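Local coordinates for protein acetyltransferase (Sinorhizobium meliloti, PDB 4JXR) that probably transfers the acetyl group of acetyl-CoA to an acceptor, as a phosphinothricin acetyltransferase-like member of the GNAT superfamily, at residues F75-D87 with C112-I124. Numbering follows the deposited sequence. Where two conformers were deposited one is given.
Sequences FRNRTAYRFLVED and CTALGFRQMIAVI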
# COMPACT_ATOMS: atom_id res chain seq x y z
N PHE A 75 -6.33 2.50 2.22
CA PHE A 75 -5.25 1.58 1.88
C PHE A 75 -4.24 2.30 0.96
O PHE A 75 -3.05 2.33 1.23
CB PHE A 75 -5.86 0.37 1.17
CG PHE A 75 -4.84 -0.54 0.57
CD1 PHE A 75 -3.99 -1.26 1.35
CD2 PHE A 75 -4.71 -0.68 -0.79
CE1 PHE A 75 -3.00 -2.07 0.80
CE2 PHE A 75 -3.73 -1.48 -1.35
CZ PHE A 75 -2.85 -2.16 -0.56
N ARG A 76 -4.74 2.89 -0.11
CA ARG A 76 -4.06 3.81 -0.99
C ARG A 76 -5.08 4.86 -1.40
O ARG A 76 -6.23 4.55 -1.60
CB ARG A 76 -3.49 3.12 -2.25
CG ARG A 76 -2.37 2.19 -1.97
CD ARG A 76 -1.72 1.43 -3.15
NE ARG A 76 -0.44 0.89 -2.71
CZ ARG A 76 0.42 0.23 -3.50
NH1 ARG A 76 0.10 -0.12 -4.73
NH2 ARG A 76 1.59 -0.11 -3.03
N ASN A 77 -4.66 6.11 -1.45
CA ASN A 77 -5.60 7.21 -1.71
C ASN A 77 -5.76 7.49 -3.21
O ASN A 77 -5.71 8.62 -3.62
CB ASN A 77 -5.14 8.46 -0.99
CG ASN A 77 -3.82 8.94 -1.50
OD1 ASN A 77 -3.22 8.36 -2.34
ND2 ASN A 77 -3.39 10.06 -1.00
N ARG A 78 -5.97 6.46 -4.01
CA ARG A 78 -6.29 6.55 -5.43
C ARG A 78 -7.79 6.32 -5.57
O ARG A 78 -8.43 5.57 -4.81
CB ARG A 78 -5.52 5.59 -6.31
CG ARG A 78 -3.96 5.71 -6.35
CD ARG A 78 -3.40 7.14 -6.32
NE ARG A 78 -1.97 7.22 -6.70
CZ ARG A 78 -1.27 8.35 -6.77
NH1 ARG A 78 0.01 8.34 -7.14
NH2 ARG A 78 -1.83 9.51 -6.46
N THR A 79 -8.35 7.02 -6.55
CA THR A 79 -9.77 7.10 -6.76
C THR A 79 -10.49 5.77 -6.65
O THR A 79 -11.50 5.64 -5.95
CB THR A 79 -10.08 7.77 -8.10
OG1 THR A 79 -9.37 8.98 -8.20
CG2 THR A 79 -11.58 7.99 -8.26
N ALA A 80 -10.03 4.76 -7.38
CA ALA A 80 -10.78 3.52 -7.43
C ALA A 80 -10.80 2.77 -6.12
O ALA A 80 -11.62 1.90 -5.96
CB ALA A 80 -10.33 2.65 -8.57
N TYR A 81 -9.88 3.08 -5.19
CA TYR A 81 -9.85 2.49 -3.87
C TYR A 81 -10.75 3.18 -2.86
O TYR A 81 -10.72 2.86 -1.68
CB TYR A 81 -8.44 2.47 -3.30
CG TYR A 81 -7.45 1.52 -3.91
CD1 TYR A 81 -7.65 0.14 -3.86
CD2 TYR A 81 -6.25 1.96 -4.43
CE1 TYR A 81 -6.63 -0.74 -4.25
CE2 TYR A 81 -5.24 1.08 -4.87
CZ TYR A 81 -5.47 -0.25 -4.79
OH TYR A 81 -4.48 -1.15 -5.18
N ARG A 82 -11.58 4.16 -3.28
CA ARG A 82 -12.26 4.98 -2.28
C ARG A 82 -13.24 4.23 -1.39
O ARG A 82 -13.52 4.72 -0.28
CB ARG A 82 -12.94 6.18 -2.95
CG ARG A 82 -14.07 5.84 -3.91
CD ARG A 82 -14.37 7.05 -4.80
NE ARG A 82 -15.44 6.84 -5.77
CZ ARG A 82 -15.30 6.19 -6.92
NH1 ARG A 82 -14.14 5.66 -7.27
NH2 ARG A 82 -16.34 6.09 -7.75
N PHE A 83 -13.76 3.10 -1.81
CA PHE A 83 -14.67 2.30 -0.99
C PHE A 83 -13.96 1.30 -0.11
O PHE A 83 -14.62 0.53 0.61
CB PHE A 83 -15.71 1.58 -1.87
CG PHE A 83 -16.50 2.56 -2.69
CD1 PHE A 83 -17.48 3.34 -2.14
CD2 PHE A 83 -16.20 2.73 -4.04
CE1 PHE A 83 -18.13 4.30 -2.93
CE2 PHE A 83 -16.86 3.69 -4.80
CZ PHE A 83 -17.81 4.44 -4.25
N LEU A 84 -12.63 1.29 -0.13
CA LEU A 84 -11.77 0.41 0.69
C LEU A 84 -11.13 1.23 1.80
O LEU A 84 -10.56 2.29 1.56
CB LEU A 84 -10.69 -0.16 -0.21
CG LEU A 84 -9.59 -0.98 0.50
CD1 LEU A 84 -10.12 -2.20 1.17
CD2 LEU A 84 -8.49 -1.32 -0.48
N VAL A 85 -11.20 0.71 3.01
CA VAL A 85 -10.52 1.28 4.15
C VAL A 85 -9.59 0.22 4.76
O VAL A 85 -9.78 -0.99 4.59
CB VAL A 85 -11.48 1.79 5.23
CG1 VAL A 85 -12.01 3.15 4.86
CG2 VAL A 85 -12.61 0.82 5.50
N GLU A 86 -8.58 0.71 5.46
CA GLU A 86 -7.63 -0.11 6.18
C GLU A 86 -7.70 0.27 7.64
O GLU A 86 -7.71 1.47 7.97
CB GLU A 86 -6.23 0.17 5.66
CG GLU A 86 -5.14 -0.56 6.40
CD GLU A 86 -3.78 -0.43 5.77
OE1 GLU A 86 -3.66 -0.04 4.62
OE2 GLU A 86 -2.77 -0.76 6.46
N ASP A 87 -7.68 -0.70 8.56
CA ASP A 87 -7.70 -0.41 9.97
C ASP A 87 -6.32 -0.40 10.58
O ASP A 87 -5.47 -1.21 10.19
CB ASP A 87 -8.56 -1.44 10.77
CG ASP A 87 -8.05 -2.82 10.76
OD1 ASP A 87 -8.28 -3.54 9.73
OD2 ASP A 87 -7.53 -3.26 11.82
N CYS A 112 -17.40 2.29 9.67
CA CYS A 112 -17.15 2.31 8.23
C CYS A 112 -18.33 1.67 7.50
O CYS A 112 -18.58 2.08 6.37
CB CYS A 112 -15.81 1.66 7.95
SG CYS A 112 -14.40 2.65 8.50
N THR A 113 -19.03 0.75 8.10
CA THR A 113 -20.27 0.23 7.52
C THR A 113 -21.30 1.36 7.40
O THR A 113 -21.87 1.59 6.33
CB THR A 113 -20.82 -0.92 8.36
OG1 THR A 113 -19.88 -1.99 8.38
CG2 THR A 113 -22.12 -1.45 7.81
N ALA A 114 -21.51 2.09 8.49
CA ALA A 114 -22.45 3.20 8.49
C ALA A 114 -22.08 4.27 7.49
O ALA A 114 -22.97 4.88 6.86
CB ALA A 114 -22.56 3.80 9.89
N LEU A 115 -20.79 4.56 7.35
CA LEU A 115 -20.33 5.61 6.46
C LEU A 115 -20.44 5.25 5.00
O LEU A 115 -20.44 6.18 4.18
CB LEU A 115 -18.89 5.99 6.82
CG LEU A 115 -18.72 6.80 8.09
CD1 LEU A 115 -17.24 6.83 8.51
CD2 LEU A 115 -19.27 8.17 7.96
N GLY A 116 -20.51 3.98 4.65
CA GLY A 116 -20.72 3.55 3.29
C GLY A 116 -19.53 2.93 2.60
O GLY A 116 -19.57 2.70 1.40
N PHE A 117 -18.44 2.64 3.32
CA PHE A 117 -17.36 1.84 2.76
C PHE A 117 -17.84 0.41 2.53
O PHE A 117 -18.80 -0.03 3.14
CB PHE A 117 -16.13 1.91 3.66
CG PHE A 117 -15.60 3.32 3.86
CD1 PHE A 117 -14.87 3.92 2.85
CD2 PHE A 117 -15.88 4.05 4.97
CE1 PHE A 117 -14.43 5.21 2.98
CE2 PHE A 117 -15.42 5.31 5.12
CZ PHE A 117 -14.71 5.92 4.11
N ARG A 118 -17.13 -0.29 1.65
CA ARG A 118 -17.57 -1.63 1.21
C ARG A 118 -16.58 -2.77 1.50
O ARG A 118 -16.98 -3.89 1.45
CB ARG A 118 -17.91 -1.61 -0.29
CG ARG A 118 -19.09 -0.69 -0.64
CD ARG A 118 -20.39 -1.10 0.06
NE ARG A 118 -21.54 -0.39 -0.54
CZ ARG A 118 -22.12 -0.78 -1.66
NH1 ARG A 118 -21.75 -1.85 -2.31
NH2 ARG A 118 -23.11 -0.04 -2.14
N GLN A 119 -15.30 -2.44 1.80
CA GLN A 119 -14.33 -3.47 2.13
C GLN A 119 -13.37 -2.88 3.14
O GLN A 119 -13.06 -1.69 3.08
CB GLN A 119 -13.52 -3.93 0.91
CG GLN A 119 -14.36 -4.49 -0.24
CD GLN A 119 -14.98 -5.83 0.03
OE1 GLN A 119 -14.50 -6.64 0.82
NE2 GLN A 119 -16.10 -6.12 -0.71
N MSE A 120 -12.88 -3.73 4.05
CA MSE A 120 -11.84 -3.33 4.99
C MSE A 120 -10.68 -4.33 4.89
O MSE A 120 -10.89 -5.54 4.89
CB MSE A 120 -12.38 -3.29 6.42
CG MSE A 120 -11.37 -2.70 7.44
SE MSE A 120 -12.12 -2.40 9.17
CE MSE A 120 -13.07 -0.81 8.82
N ILE A 121 -9.47 -3.79 4.79
CA ILE A 121 -8.24 -4.57 4.77
C ILE A 121 -7.43 -4.28 6.01
O ILE A 121 -7.39 -3.16 6.50
CB ILE A 121 -7.45 -4.27 3.43
CG1 ILE A 121 -6.24 -5.15 3.17
CG2 ILE A 121 -7.01 -2.82 3.35
CD1 ILE A 121 -5.74 -5.05 1.73
N ALA A 122 -6.79 -5.31 6.53
CA ALA A 122 -5.79 -5.20 7.57
C ALA A 122 -4.45 -5.68 6.98
O ALA A 122 -4.37 -6.72 6.36
CB ALA A 122 -6.14 -6.03 8.78
N VAL A 123 -3.43 -4.87 7.19
CA VAL A 123 -2.06 -5.17 6.77
C VAL A 123 -1.28 -5.36 8.05
O VAL A 123 -1.03 -4.38 8.76
CB VAL A 123 -1.48 -4.06 5.89
CG1 VAL A 123 -0.05 -4.43 5.51
CG2 VAL A 123 -2.35 -3.81 4.68
N ILE A 124 -1.00 -6.59 8.43
CA ILE A 124 -0.56 -6.97 9.77
C ILE A 124 0.94 -7.14 9.77
O ILE A 124 1.49 -8.11 9.23
CB ILE A 124 -1.28 -8.21 10.24
CG1 ILE A 124 -2.83 -7.83 10.30
CG2 ILE A 124 -0.77 -8.65 11.62
CD1 ILE A 124 -3.72 -8.97 10.68
O HOH W 1 -3.51 -2.29 8.59
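V85 and I121 join the two parallel strands of a beta-alpha-beta crossover, 84-91 and 119-125, connected by helix 100-115; in the GNAT fold this unit carries acetyl-CoA-binding residues such as I89 and G101. V85 N donates to Q119 O (3.0 Å), V85 O accepts from I121 N, and D87 N donates to I121 O. Where the pairing begins, F83 O is gripped twice, by R118 N at 2.8 Å and more loosely by Q119 N.

On the helix side, V85 CG1 stands over the centre of the F117 ring, a CH-pi contact 11° off the ring normal, while CG2 meets C112 SG and M120 CE. The chain leaves helix 100-115 at G116 in a Schellman motif, bringing F117 to this face. On the other face, I121 CG2 packs against L84 CD1 and F75 CD1; CD1 of I121, carried by a CG1 anti to the backbone N (chi1 -172°), lies over one face of the F75 ring.

The carboxylates also reach outside the pair: D87 OD2 bonds H135, and E86 OE1 salt-bridges R76 of the second subunit. A water lies 2.7 Å from E86 OE2 and close to D87 O, and accepts from V123 N at 2.9 Å.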